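Local structure of Lin2111 protein (Listeria innocua, 3EDP) at residues L124-K129 and L145-Y150; Y72-L77 and F104-A109. The protein probably binds DNA as a GntR-family transcription regulator, pairing a winged helix-turn-helix with a UTRA domain, although its exact role is unknown. One frame throughout, in Å; residues are numbered along the deposited sequence.

Contact 1 of 2, residues L124-K129 and L145-Y150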
loop_
_atom_site.group_PDB
_atom_site.type_symbol
_atom_site.label_atom_id
_atom_site.label_comp_id
_atom_site.label_asym_id
_atom_site.label_seq_id
_atom_site.Cartn_x
_atom_site.Cartn_y
_atom_site.Cartn_z
ATOM N N LEU A 124 -19.546 0.221 15.461
ATOM C CA LEU A 124 -19.677 -0.710 14.352
ATOM C C LEU A 124 -18.607 -0.556 13.276
ATOM O O LEU A 124 -18.098 0.540 13.039
ATOM C CB LEU A 124 -21.066 -0.577 13.728
ATOM C CG LEU A 124 -22.222 -0.707 14.724
ATOM C CD1 LEU A 124 -23.544 -0.403 14.035
ATOM C CD2 LEU A 124 -22.236 -2.096 15.360
ATOM N N VAL A 125 -18.292 -1.670 12.620
ATOM C CA VAL A 125 -17.396 -1.692 11.476
ATOM C C VAL A 125 -17.989 -2.583 10.394
ATOM O O VAL A 125 -18.729 -3.519 10.688
ATOM C CB VAL A 125 -15.980 -2.233 11.845
ATOM C CG1 VAL A 125 -15.355 -1.401 12.958
ATOM C CG2 VAL A 125 -16.041 -3.708 12.247
ATOM N N TYR A 126 -17.674 -2.277 9.139
ATOM C CA TYR A 126 -17.977 -3.179 8.044
ATOM C C TYR A 126 -16.893 -4.234 7.974
ATOM O O TYR A 126 -15.707 -3.942 8.159
ATOM C CB TYR A 126 -18.001 -2.440 6.712
ATOM C CG TYR A 126 -19.139 -1.474 6.548
ATOM C CD1 TYR A 126 -20.431 -1.934 6.303
ATOM C CD2 TYR A 126 -18.924 -0.101 6.617
ATOM C CE1 TYR A 126 -21.481 -1.055 6.145
ATOM C CE2 TYR A 126 -19.965 0.789 6.452
ATOM C CZ TYR A 126 -21.244 0.302 6.220
ATOM O OH TYR A 126 -22.287 1.175 6.057
ATOM N N SER A 127 -17.300 -5.459 7.692
ATOM C CA SER A 127 -16.364 -6.546 7.496
ATOM C C SER A 127 -16.616 -7.115 6.117
ATOM O O SER A 127 -17.729 -7.541 5.807
ATOM C CB SER A 127 -16.561 -7.624 8.557
ATOM O OG SER A 127 -15.638 -8.678 8.368
ATOM N N ILE A 128 -15.588 -7.089 5.281
ATOM C CA ILE A 128 -15.700 -7.603 3.928
ATOM C C ILE A 128 -14.690 -8.717 3.743
ATOM O O ILE A 128 -13.530 -8.589 4.131
ATOM C CB ILE A 128 -15.442 -6.498 2.884
ATOM C CG1 ILE A 128 -16.496 -5.397 3.011
ATOM C CG2 ILE A 128 -15.452 -7.077 1.480
ATOM C CD1 ILE A 128 -16.164 -4.133 2.248
ATOM N N LYS A 129 -15.137 -9.823 3.172
ATOM C CA LYS A 129 -14.235 -10.912 2.858
ATOM C C LYS A 129 -14.353 -11.243 1.380
ATOM O O LYS A 129 -15.461 -11.430 0.867
ATOM C CB LYS A 129 -14.574 -12.139 3.702
ATOM C CG LYS A 129 -13.529 -13.245 3.629
ATOM C CD LYS A 129 -13.969 -14.471 4.414
ATOM C CE LYS A 129 -14.630 -14.087 5.735
ATOM N NZ LYS A 129 -13.777 -13.195 6.581
ATOM N N LEU A 145 -13.657 -1.703 7.844
ATOM C CA LEU A 145 -13.883 -0.264 7.683
ATOM C C LEU A 145 -14.906 0.212 8.709
ATOM O O LEU A 145 -16.057 -0.188 8.655
ATOM C CB LEU A 145 -14.448 0.032 6.293
ATOM C CG LEU A 145 -13.700 -0.427 5.040
ATOM C CD1 LEU A 145 -14.511 -0.097 3.784
ATOM C CD2 LEU A 145 -12.351 0.226 4.968
ATOM N N PRO A 146 -14.492 1.073 9.649
ATOM C CA PRO A 146 -15.450 1.579 10.643
ATOM C C PRO A 146 -16.577 2.383 9.996
ATOM O O PRO A 146 -16.337 3.221 9.124
ATOM C CB PRO A 146 -14.591 2.483 11.535
ATOM C CG PRO A 146 -13.183 2.006 11.318
ATOM C CD PRO A 146 -13.134 1.584 9.883
ATOM N N LEU A 147 -17.802 2.103 10.429
ATOM C CA LEU A 147 -18.995 2.768 9.934
ATOM C C LEU A 147 -18.888 4.278 10.008
ATOM O O LEU A 147 -19.214 4.970 9.049
ATOM C CB LEU A 147 -20.214 2.318 10.737
ATOM C CG LEU A 147 -21.034 1.184 10.138
ATOM C CD1 LEU A 147 -21.825 1.702 8.953
ATOM C CD2 LEU A 147 -20.135 0.017 9.747
ATOM N N GLY A 148 -18.440 4.778 11.156
ATOM C CA GLY A 148 -18.310 6.210 11.383
ATOM C C GLY A 148 -17.312 6.912 10.477
ATOM O O GLY A 148 -17.277 8.136 10.416
ATOM N N LEU A 149 -16.492 6.136 9.776
ATOM C CA LEU A 149 -15.488 6.691 8.879
ATOM C C LEU A 149 -15.937 6.560 7.423
ATOM O O LEU A 149 -15.414 7.236 6.539
ATOM C CB LEU A 149 -14.148 5.975 9.083
ATOM C CG LEU A 149 -13.144 6.546 10.094
ATOM C CD1 LEU A 149 -13.811 7.383 11.174
ATOM C CD2 LEU A 149 -12.291 5.445 10.699
ATOM N N TYR A 150 -16.891 5.663 7.177
ATOM C CA TYR A 150 -17.483 5.499 5.846
ATOM C C TYR A 150 -19.018 5.606 5.904
ATOM O O TYR A 150 -19.729 4.778 5.326
ATOM C CB TYR A 150 -17.032 4.169 5.216
ATOM C CG TYR A 150 -15.524 4.079 5.067
ATOM C CD1 TYR A 150 -14.911 4.283 3.837
ATOM C CD2 TYR A 150 -14.713 3.830 6.170
ATOM C CE1 TYR A 150 -13.536 4.219 3.703
ATOM C CE2 TYR A 150 -13.334 3.775 6.044
ATOM C CZ TYR A 150 -12.752 3.967 4.808
ATOM O OH TYR A 150 -11.384 3.919 4.676
HETATM O O HOH W 1 -18.093 3.185 13.569
#
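Y126 and L147 cross at about a right angle where the hairpin of strands 124-134 and 137-146 ends, the tyrosine ring lying under the leucine side chain. Y126 CB packs 4.3 Å from L145 CB and 3.6 Å from L145 O. From there chi1 of -68° sets CG anti to the carbonyl carbon, where the ring comes against L147 CD2. CG and CD2 pass beneath this methyl, a CH-pi contact in which it stands 3.4 Å from the ring centroid, displaced toward the rim. CE2 also lies under L147 CD2, with Y150 O at the ring edge; L147 CD1 approaches CE2, CZ and OH too closely to be trusted in detail. L124 CB reaches L147 CG at 4.0 Å, and on the face of the sheet opposite Y126 and L145, V125 CG1 packs against P146. Backbone bonds pair Y126 with L145 in both directions, Y126 N to L145 O at 2.7 Å. Past the last bridge, L147 N donates to L124 O (3.1 Å) from above the carbonyl plane, and a water donates to that same oxygen while accepting from G148 N. Polar backbone bonds thus continue from the strand end into the turn, beside a buried, largely apolar side-chain cluster.

Contact 2 of 2, residues Y72-L77 and F104-A109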
loop_
_atom_site.group_PDB
_atom_site.type_symbol
_atom_site.label_atom_id
_atom_site.label_comp_id
_atom_site.label_asym_id
_atom_site.label_seq_id
_atom_site.Cartn_x
_atom_site.Cartn_y
_atom_site.Cartn_z
ATOM N N TYR A 72 -29.139 -0.038 11.985
ATOM C CA TYR A 72 -28.592 -0.113 10.639
ATOM C C TYR A 72 -29.099 -1.366 9.943
ATOM O O TYR A 72 -29.234 -2.430 10.561
ATOM C CB TYR A 72 -27.060 -0.114 10.684
ATOM C CG TYR A 72 -26.472 1.090 11.387
ATOM C CD1 TYR A 72 -26.097 2.219 10.674
ATOM C CD2 TYR A 72 -26.308 1.103 12.764
ATOM C CE1 TYR A 72 -25.567 3.326 11.312
ATOM C CE2 TYR A 72 -25.781 2.203 13.414
ATOM C CZ TYR A 72 -25.410 3.313 12.684
ATOM O OH TYR A 72 -24.883 4.413 13.326
ATOM N N VAL A 73 -29.401 -1.236 8.658
ATOM C CA VAL A 73 -29.767 -2.389 7.856
ATOM C C VAL A 73 -28.489 -3.084 7.401
ATOM O O VAL A 73 -27.519 -2.429 7.019
ATOM C CB VAL A 73 -30.602 -1.978 6.626
ATOM C CG1 VAL A 73 -31.078 -3.208 5.871
ATOM C CG2 VAL A 73 -31.783 -1.130 7.056
ATOM N N GLN A 74 -28.479 -4.409 7.469
ATOM C CA GLN A 74 -27.327 -5.174 7.021
ATOM C C GLN A 74 -27.277 -5.162 5.495
ATOM O O GLN A 74 -28.302 -5.349 4.840
ATOM C CB GLN A 74 -27.401 -6.610 7.550
ATOM C CG GLN A 74 -27.104 -6.751 9.040
ATOM C CD GLN A 74 -25.612 -6.763 9.339
ATOM O OE1 GLN A 74 -24.790 -6.460 8.470
ATOM N NE2 GLN A 74 -25.254 -7.126 10.573
ATOM N N PRO A 75 -26.083 -4.928 4.921
ATOM C CA PRO A 75 -25.957 -4.962 3.458
ATOM C C PRO A 75 -26.345 -6.332 2.899
ATOM O O PRO A 75 -26.222 -7.352 3.582
ATOM C CB PRO A 75 -24.466 -4.677 3.217
ATOM C CG PRO A 75 -23.785 -4.920 4.523
ATOM C CD PRO A 75 -24.798 -4.682 5.601
ATOM N N LYS A 76 -26.823 -6.348 1.662
ATOM C CA LYS A 76 -27.239 -7.584 1.014
ATOM C C LYS A 76 -26.407 -7.861 -0.231
ATOM O O LYS A 76 -26.261 -6.997 -1.096
ATOM C CB LYS A 76 -28.722 -7.505 0.640
ATOM C CG LYS A 76 -29.666 -8.017 1.717
ATOM C CD LYS A 76 -30.045 -9.473 1.468
ATOM C CE LYS A 76 -30.989 -9.599 0.274
ATOM N NZ LYS A 76 -31.191 -11.017 -0.144
ATOM N N LEU A 77 -25.863 -9.067 -0.322
ATOM C CA LEU A 77 -25.105 -9.450 -1.504
ATOM C C LEU A 77 -26.037 -9.993 -2.581
ATOM O O LEU A 77 -25.969 -11.170 -2.952
ATOM C CB LEU A 77 -24.019 -10.471 -1.155
ATOM C CG LEU A 77 -22.839 -9.977 -0.312
ATOM C CD1 LEU A 77 -21.984 -11.151 0.131
ATOM C CD2 LEU A 77 -21.992 -8.939 -1.069
ATOM N N PHE A 104 -20.081 -9.866 3.582
ATOM C CA PHE A 104 -20.150 -8.422 3.741
ATOM C C PHE A 104 -21.194 -8.129 4.814
ATOM O O PHE A 104 -22.386 -8.329 4.598
ATOM C CB PHE A 104 -20.506 -7.755 2.405
ATOM C CG PHE A 104 -20.595 -6.249 2.464
ATOM C CD1 PHE A 104 -19.860 -5.525 3.389
ATOM C CD2 PHE A 104 -21.394 -5.557 1.563
ATOM C CE1 PHE A 104 -19.934 -4.133 3.430
ATOM C CE2 PHE A 104 -21.480 -4.170 1.604
ATOM C CZ PHE A 104 -20.744 -3.457 2.535
ATOM N N TYR A 105 -20.751 -7.680 5.981
ATOM C CA TYR A 105 -21.701 -7.385 7.045
ATOM C C TYR A 105 -21.168 -6.373 8.053
ATOM O O TYR A 105 -19.985 -6.018 8.040
ATOM C CB TYR A 105 -22.136 -8.671 7.761
ATOM C CG TYR A 105 -21.014 -9.332 8.534
ATOM C CD1 TYR A 105 -20.950 -9.240 9.917
ATOM C CD2 TYR A 105 -20.016 -10.033 7.879
ATOM C CE1 TYR A 105 -19.926 -9.839 10.626
ATOM C CE2 TYR A 105 -18.988 -10.638 8.576
ATOM C CZ TYR A 105 -18.947 -10.536 9.950
ATOM O OH TYR A 105 -17.927 -11.137 10.653
ATOM N N ILE A 106 -22.070 -5.902 8.908
ATOM C CA ILE A 106 -21.734 -4.984 9.982
ATOM C C ILE A 106 -21.693 -5.749 11.296
ATOM O O ILE A 106 -22.520 -6.631 11.537
ATOM C CB ILE A 106 -22.791 -3.881 10.093
ATOM C CG1 ILE A 106 -22.967 -3.178 8.742
ATOM C CG2 ILE A 106 -22.440 -2.913 11.209
ATOM C CD1 ILE A 106 -24.129 -2.208 8.707
ATOM N N ARG A 107 -20.738 -5.399 12.147
ATOM C CA ARG A 107 -20.543 -6.064 13.424
ATOM C C ARG A 107 -19.902 -5.067 14.384
ATOM O O ARG A 107 -19.381 -4.034 13.960
ATOM C CB ARG A 107 -19.588 -7.238 13.236
ATOM C CG ARG A 107 -18.301 -6.806 12.507
ATOM C CD ARG A 107 -17.156 -7.805 12.655
ATOM N NE ARG A 107 -16.432 -7.619 13.909
ATOM C CZ ARG A 107 -15.452 -8.415 14.331
ATOM N NH1 ARG A 107 -15.081 -9.459 13.600
ATOM N NH2 ARG A 107 -14.844 -8.172 15.488
ATOM N N LYS A 108 -19.919 -5.381 15.673
ATOM C CA LYS A 108 -19.195 -4.568 16.641
ATOM C C LYS A 108 -17.700 -4.698 16.401
ATOM O O LYS A 108 -17.228 -5.717 15.896
ATOM C CB LYS A 108 -19.544 -4.975 18.071
ATOM C CG LYS A 108 -20.795 -4.295 18.611
ATOM C CD LYS A 108 -21.385 -5.047 19.795
ATOM C CE LYS A 108 -22.074 -6.326 19.340
ATOM N NZ LYS A 108 -23.049 -6.830 20.350
ATOM N N ALA A 109 -16.958 -3.655 16.752
ATOM C CA ALA A 109 -15.519 -3.655 16.563
ATOM C C ALA A 109 -14.871 -4.729 17.428
ATOM O O ALA A 109 -13.976 -5.440 16.974
ATOM C CB ALA A 109 -14.937 -2.275 16.887
HETATM O O HOH W 2 -24.930 -8.460 5.723
#
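Y72 opens the contact with its CB, 4.1 Å from I106 CD1, while its ring leads away toward L124. V73 adds its carbonyl oxygen, which lies beside the same methyl and accepts a hydrogen bond from T29 OG1. Q74 carries the polar grip. A bend at chi2 (-81°) turns CD back toward strand 99-108, and the terminal amide meets both backbone polar atoms of I106: I106 N donates to Q74 OE1 at 2.8 Å, nearly straight and on a lone pair, and Q74 NE2 donates to I106 O at 2.9 Å. This pair of bonds fixes which way the amide is flipped. P75 comes next, crossing F104 at about a right angle; its CG sits over the centre of the phenylalanine ring, 3.7 Å from the centroid, in a CH-pi contact, and its CD packs against I106 CG1. A water lies within hydrogen-bonding distance of both P75 O and F104 O. L77 then brings CD2 to 4.0 Å from F104 CB, near the ring plane. This is an interdomain linker: leaving the wing of a GntR-type winged helix, the chain runs antiparallel to the edge strand of the UTRA-domain sheet, a glutamine side chain bonding where a neighbouring strand's backbone could.

Overall arrangement
From the N terminus the chain runs through the helices of the winged helix-turn-helix and its two-stranded wing, 63-66 and 70-73, whose last residues begin segment 72-77. Contact 2 closes the first loop here: after helix 79-86 the chain returns as strand 99-108, tying the linker to the edge of the six-stranded UTRA-domain sheet. Helix 110-117 follows, and contact 1 then closes a shorter loop, the hairpin of strands 124-134 and 137-146. The loops are in series, neither nesting nor crossing. They join through the sheet, where strands 99-108 and 124-134 are neighbours and S127 N lies 2.8 Å from Y105 O; L124 also packs directly on Y72.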